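Local coordinates for acetyl xylan esterase (Paenibacillus sp. R4, PDB 6AGQ), which probably hydrolyses acetyl ester groups on xylan, acting as a cold-active esterase of the alpha/beta-hydrolase clan, at residues Thr22-Phe27 against Met256-Arg261; Arg163-Val168 against Gly196-Pro201. All blocks are in the same frame, centred on the assembly; numbering follows the deposited sequence.

In the fold
Contact 1 joins the first long helix, 24-36, to the short helix 255-259 and the residues that lead to strand 265-271. Contact 2 lies about 16 Å from it, centre to centre, where helix 153-170 meets the turn between helix 186-197 and strand 203-207. Both segments of contact 2 fall, in sequence, between the two segments of contact 1. The contacts meet by packing, Arg261 CB lying 3.5 Å from Gly196 O and Met258 SD 3.7 Å from Leu197 CD2. Helix 24-36 and helix 153-170 are thereby linked through elements round the central mixed sheet; helix 186-197 follows what is probably the nucleophile elbow of this alpha/beta-hydrolase fold.

Contact 1 of 2, residues Thr22-Phe27 against Met256-Arg261; sequences TDFDLF and MNMASR
The ring of Phe24 carries the guanidinium of Arg261 over one face, with NH1 offset toward the rim, while Asp25 OD1 and Met258 SD lie at its edge. In turn, one face of the Arg261 guanidinium covers Phe24 CD1, which approaches Arg261 CZ to 3.4 Å, and the acid side chain of Asp25 meets its edge. The planes are tilted 37° apart, and the contact is offset toward the CD1 side of the ring. Phe24, with CG anti to the backbone N (chi1 -172°), supplies a buried, flat apolar surface.

Asp25 and Arg261 approach tip to tip. Arg261 NE donates to the syn lone pair of Asp25 OD1 over 3.2 Å, a salt bridge near the guanidinium plane; aspartate suits this exposed side as the charge partner. Arginine can lie on an aromatic ring and still send its N-H groups outward to acceptors. Arg261 NH1 turns back to Asn257 O, 2.9 Å away, and also bonds Asn20 OD1; these bonds limit how far the guanidinium can swivel.

Methionine gives a flexible apolar end: a bend at chi2 (-59°) turns Met258 SD toward the rim of the ring. Met258 CE lies 3.8 Å from Phe24 CZ. Met258 SD, 5.2 Å from the centroid of the Phe24 ring, makes a Met-aromatic contact at the edge. Asn257 offers CB to Phe24 CE2 at 3.8 Å, while its amide nitrogen is held by Ser251 O and Thr19 OG1. Trp28 meets the phenylalanine ring edge-to-face.

A buried aromatic residue flanked by an exposed salt-bridge partner is thus how the start of helix 24-36 packs against helix 255-259, the element that precedes strand 265-271 in this alpha/beta-hydrolase fold.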
loop_
_atom_site.group_PDB
_atom_site.type_symbol
_atom_site.label_atom_id
_atom_site.label_comp_id
_atom_site.label_asym_id
_atom_site.label_seq_id
_atom_site.Cartn_x
_atom_site.Cartn_y
_atom_site.Cartn_z
ATOM N N THR A 22 32.329 -18.046 25.598
ATOM C CA THR A 22 33.446 -18.992 25.796
ATOM C C THR A 22 32.977 -20.416 25.920
ATOM O O THR A 22 33.658 -21.335 25.476
ATOM C CB THR A 22 34.228 -18.757 27.096
ATOM O OG1 THR A 22 34.104 -17.401 27.493
ATOM C CG2 THR A 22 35.683 -19.117 26.880
ATOM N N ASP A 23 31.809 -20.570 26.534
ATOM C CA ASP A 23 31.196 -21.866 26.788
ATOM C C ASP A 23 30.200 -22.348 25.674
ATOM O O ASP A 23 29.352 -23.221 25.935
ATOM C CB ASP A 23 30.468 -21.773 28.149
ATOM C CG ASP A 23 29.107 -21.068 28.032
ATOM O OD1 ASP A 23 28.919 -20.297 27.082
ATOM O OD2 ASP A 23 28.222 -21.279 28.852
ATOM N N PHE A 24 30.293 -21.808 24.449
ATOM C CA PHE A 24 29.468 -22.290 23.293
ATOM C C PHE A 24 29.552 -23.802 23.122
ATOM O O PHE A 24 28.486 -24.473 23.068
ATOM C CB PHE A 24 29.881 -21.602 21.997
ATOM C CG PHE A 24 28.990 -21.856 20.795
ATOM C CD1 PHE A 24 29.237 -22.947 19.926
ATOM C CD2 PHE A 24 27.993 -20.938 20.446
ATOM C CE1 PHE A 24 28.471 -23.139 18.797
ATOM C CE2 PHE A 24 27.235 -21.119 19.272
ATOM C CZ PHE A 24 27.483 -22.214 18.446
ATOM N N ASP A 25 30.777 -24.346 23.040
ATOM C CA ASP A 25 30.909 -25.809 22.837
ATOM C C ASP A 25 30.415 -26.618 24.040
ATOM O O ASP A 25 29.676 -27.625 23.879
ATOM C CB ASP A 25 32.312 -26.217 22.402
ATOM C CG ASP A 25 32.712 -25.569 21.073
ATOM O OD1 ASP A 25 31.859 -25.498 20.155
ATOM O OD2 ASP A 25 33.869 -25.097 20.936
ATOM N N LEU A 26 30.749 -26.156 25.238
ATOM C CA LEU A 26 30.196 -26.778 26.455
ATOM C C LEU A 26 28.624 -26.788 26.507
ATOM O O LEU A 26 28.027 -27.813 26.808
ATOM C CB LEU A 26 30.775 -26.136 27.706
ATOM C CG LEU A 26 30.196 -26.625 29.044
ATOM C CD1 LEU A 26 30.531 -28.098 29.209
ATOM C CD2 LEU A 26 30.729 -25.788 30.212
ATOM N N PHE A 27 27.981 -25.667 26.241
ATOM C CA PHE A 27 26.491 -25.619 26.217
ATOM C C PHE A 27 25.932 -26.696 25.275
ATOM O O PHE A 27 25.004 -27.425 25.664
ATOM C CB PHE A 27 26.011 -24.246 25.788
ATOM C CG PHE A 27 24.539 -24.169 25.528
ATOM C CD1 PHE A 27 23.651 -23.920 26.569
ATOM C CD2 PHE A 27 24.039 -24.312 24.242
ATOM C CE1 PHE A 27 22.280 -23.838 26.317
ATOM C CE2 PHE A 27 22.683 -24.244 23.977
ATOM C CZ PHE A 27 21.800 -23.996 25.014
ATOM N N MET A 256 26.073 -17.721 12.005
ATOM C CA MET A 256 27.449 -17.237 11.870
ATOM C C MET A 256 28.449 -17.970 12.810
ATOM O O MET A 256 29.544 -18.375 12.409
ATOM C CB MET A 256 27.428 -15.750 12.168
ATOM C CG MET A 256 28.766 -15.032 12.161
ATOM S SD MET A 256 28.386 -13.285 12.350
ATOM C CE MET A 256 28.225 -13.082 14.127
ATOM N N ASN A 257 28.060 -18.173 14.060
ATOM C CA ASN A 257 28.846 -19.016 14.960
ATOM C C ASN A 257 28.844 -20.504 14.589
ATOM O O ASN A 257 29.874 -21.154 14.809
ATOM C CB ASN A 257 28.376 -18.837 16.417
ATOM C CG ASN A 257 28.547 -17.429 16.895
ATOM O OD1 ASN A 257 29.519 -16.743 16.531
ATOM N ND2 ASN A 257 27.613 -16.970 17.717
ATOM N N MET A 258 27.689 -21.070 14.123
ATOM C CA MET A 258 27.691 -22.437 13.567
ATOM C C MET A 258 28.622 -22.609 12.358
ATOM O O MET A 258 29.375 -23.610 12.269
ATOM C CB MET A 258 26.277 -22.863 13.080
ATOM C CG MET A 258 25.225 -22.865 14.152
ATOM S SD MET A 258 25.733 -23.977 15.434
ATOM C CE MET A 258 24.460 -23.546 16.634
ATOM N N ALA A 259 28.556 -21.650 11.429
ATOM C CA ALA A 259 29.426 -21.642 10.192
ATOM C C ALA A 259 30.904 -21.827 10.483
ATOM O O ALA A 259 31.620 -22.479 9.748
ATOM C CB ALA A 259 29.266 -20.344 9.412
ATOM N N SER A 260 31.329 -21.274 11.607
ATOM C CA SER A 260 32.732 -21.349 12.054
ATOM C C SER A 260 33.164 -22.801 12.420
ATOM O O SER A 260 34.338 -23.088 12.516
ATOM C CB SER A 260 32.863 -20.405 13.253
ATOM O OG SER A 260 33.847 -20.846 14.114
ATOM N N ARG A 261 32.198 -23.695 12.669
ATOM C CA ARG A 261 32.487 -25.116 12.974
ATOM C C ARG A 261 32.109 -26.119 11.874
ATOM O O ARG A 261 32.264 -27.295 12.097
ATOM C CB ARG A 261 31.811 -25.494 14.293
ATOM C CG ARG A 261 32.393 -24.743 15.488
ATOM C CD ARG A 261 31.301 -24.073 16.276
ATOM N NE ARG A 261 31.798 -23.613 17.555
ATOM C CZ ARG A 261 31.965 -22.346 17.932
ATOM N NH1 ARG A 261 31.669 -21.333 17.129
ATOM N NH2 ARG A 261 32.416 -22.087 19.170
#

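Contact 2 of 2, residues Arg163-Val168 against Gly196-Pro201; sequences RALDFV and GLDSRP
Leu165, within helix 153-170, and Arg200, in the turn after helix 186-197, bring their CA atoms to 8.0 Å, the nearest backbone approach between the two segments. Side chains fill the gap. The guanidinium of Arg200 lies with one face against Leu165 CB, which is 3.7 Å from Arg200 NH2, and its edge faces two carboxylates.

Asp198 is gripped side-on. Arg200 NE gives a nearly straight bond to the syn lone pair of Asp198 OD2 at 2.7 Å. Beside it, Arg200 NH2 reaches Asp198 OD1 from above the carboxylate plane. Asp198 OD2 also accepts from the backbone N of Arg200, making an Asx turn, for which aspartate's short carboxylate is well suited. Arg200 bends at chi3 (-63°), turning NE back toward Asp198. From the helix, Asp166 OD1 receives Arg200 NH2 at 3.0 Å, in the guanidinium plane, and NH1 more weakly.

Leucine suits the helix face here: Leu165 CD1 rests 3.6 Å from Asp198 CG and 4.1 Å from Pro201 CG, lining the paired charges with hydrocarbon.

One arginine thus serves two aspartates, Asp166 and Asp198, whose OD1 atoms are 5.5 Å apart. Its positive charge probably offsets their mutual repulsion, so this salt-bridge network ties the turn entering strand 203-207 to helix 153-170 and would favour keeping both acids ionised.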
loop_
_atom_site.group_PDB
_atom_site.type_symbol
_atom_site.label_atom_id
_atom_site.label_comp_id
_atom_site.label_asym_id
_atom_site.label_seq_id
_atom_site.Cartn_x
_atom_site.Cartn_y
_atom_site.Cartn_z
ATOM N N ARG A 163 18.819 -35.187 15.565
ATOM C CA ARG A 163 18.152 -36.472 15.632
ATOM C C ARG A 163 17.578 -36.943 14.276
ATOM O O ARG A 163 17.483 -38.159 14.072
ATOM C CB ARG A 163 17.116 -36.450 16.755
ATOM C CG ARG A 163 17.795 -36.384 18.104
ATOM C CD ARG A 163 16.853 -35.951 19.197
ATOM N NE ARG A 163 15.986 -37.053 19.617
ATOM C CZ ARG A 163 16.323 -38.050 20.422
ATOM N NH1 ARG A 163 17.555 -38.141 20.973
ATOM N NH2 ARG A 163 15.388 -38.960 20.706
ATOM N N ALA A 164 17.252 -36.037 13.351
ATOM C CA ALA A 164 17.003 -36.427 11.958
ATOM C C ALA A 164 18.222 -37.101 11.289
ATOM O O ALA A 164 18.093 -37.990 10.481
ATOM C CB ALA A 164 16.544 -35.237 11.140
ATOM N N LEU A 165 19.425 -36.684 11.637
ATOM C CA LEU A 165 20.626 -37.382 11.128
ATOM C C LEU A 165 20.759 -38.757 11.786
ATOM O O LEU A 165 21.146 -39.688 11.107
ATOM C CB LEU A 165 21.894 -36.596 11.380
ATOM C CG LEU A 165 21.862 -35.124 10.987
ATOM C CD1 LEU A 165 23.091 -34.390 11.545
ATOM C CD2 LEU A 165 21.705 -34.960 9.482
ATOM N N ASP A 166 20.413 -38.887 13.081
ATOM C CA ASP A 166 20.318 -40.217 13.777
ATOM C C ASP A 166 19.291 -41.099 13.059
ATOM O O ASP A 166 19.499 -42.287 12.919
ATOM C CB ASP A 166 19.840 -40.152 15.288
ATOM C CG ASP A 166 20.782 -39.336 16.244
ATOM O OD1 ASP A 166 21.927 -39.031 15.878
ATOM O OD2 ASP A 166 20.354 -39.010 17.400
ATOM N N PHE A 167 18.153 -40.535 12.673
ATOM C CA PHE A 167 17.153 -41.339 11.942
ATOM C C PHE A 167 17.700 -41.834 10.600
ATOM O O PHE A 167 17.635 -43.054 10.327
ATOM C CB PHE A 167 15.845 -40.615 11.685
ATOM C CG PHE A 167 14.871 -41.415 10.834
ATOM C CD1 PHE A 167 14.094 -42.420 11.400
ATOM C CD2 PHE A 167 14.771 -41.187 9.432
ATOM C CE1 PHE A 167 13.230 -43.172 10.597
ATOM C CE2 PHE A 167 13.898 -41.913 8.627
ATOM C CZ PHE A 167 13.119 -42.908 9.205
ATOM N N VAL A 168 18.227 -40.943 9.759
ATOM C CA VAL A 168 18.682 -41.436 8.479
ATOM C C VAL A 168 19.828 -42.421 8.642
ATOM O O VAL A 168 19.897 -43.385 7.869
ATOM C CB VAL A 168 18.984 -40.357 7.400
ATOM C CG1 VAL A 168 17.716 -39.588 7.081
ATOM C CG2 VAL A 168 20.151 -39.431 7.727
ATOM N N GLY A 196 26.988 -27.579 11.634
ATOM C CA GLY A 196 27.856 -26.971 12.614
ATOM C C GLY A 196 28.032 -27.766 13.885
ATOM O O GLY A 196 29.113 -27.786 14.448
ATOM N N LEU A 197 26.958 -28.411 14.316
ATOM C CA LEU A 197 26.897 -29.201 15.548
ATOM C C LEU A 197 27.122 -30.716 15.366
ATOM O O LEU A 197 27.194 -31.462 16.356
ATOM C CB LEU A 197 25.525 -28.974 16.225
ATOM C CG LEU A 197 25.254 -27.524 16.678
ATOM C CD1 LEU A 197 23.948 -27.397 17.437
ATOM C CD2 LEU A 197 26.391 -26.973 17.541
ATOM N N ASP A 198 27.263 -31.176 14.135
ATOM C CA ASP A 198 27.439 -32.598 13.882
ATOM C C ASP A 198 28.448 -32.801 12.811
ATOM O O ASP A 198 28.386 -32.114 11.804
ATOM C CB ASP A 198 26.092 -33.218 13.431
ATOM C CG ASP A 198 26.032 -34.735 13.646
ATOM O OD1 ASP A 198 25.618 -35.160 14.750
ATOM O OD2 ASP A 198 26.384 -35.522 12.720
ATOM N N SER A 199 29.331 -33.774 12.983
ATOM C CA SER A 199 30.390 -34.082 11.992
ATOM C C SER A 199 29.982 -34.892 10.792
ATOM O O SER A 199 30.817 -35.098 9.918
ATOM C CB SER A 199 31.522 -34.911 12.611
ATOM O OG SER A 199 32.008 -34.304 13.756
ATOM N N ARG A 200 28.789 -35.463 10.798
ATOM C CA ARG A 200 28.436 -36.475 9.783
ATOM C C ARG A 200 28.127 -35.903 8.370
ATOM O O ARG A 200 28.490 -36.543 7.371
ATOM C CB ARG A 200 27.300 -37.411 10.260
ATOM C CG ARG A 200 27.754 -38.467 11.298
ATOM C CD ARG A 200 26.578 -39.129 12.020
ATOM N NE ARG A 200 25.759 -38.174 12.826
ATOM C CZ ARG A 200 24.692 -38.499 13.560
ATOM N NH1 ARG A 200 24.277 -39.751 13.632
ATOM N NH2 ARG A 200 24.022 -37.566 14.243
ATOM N N PRO A 201 27.419 -34.763 8.277
ATOM C CA PRO A 201 27.039 -34.256 6.955
ATOM C C PRO A 201 28.247 -33.914 6.118
ATOM O O PRO A 201 29.190 -33.321 6.616
ATOM C CB PRO A 201 26.223 -32.994 7.269
ATOM C CG PRO A 201 25.803 -33.145 8.675
ATOM C CD PRO A 201 26.869 -33.915 9.355
#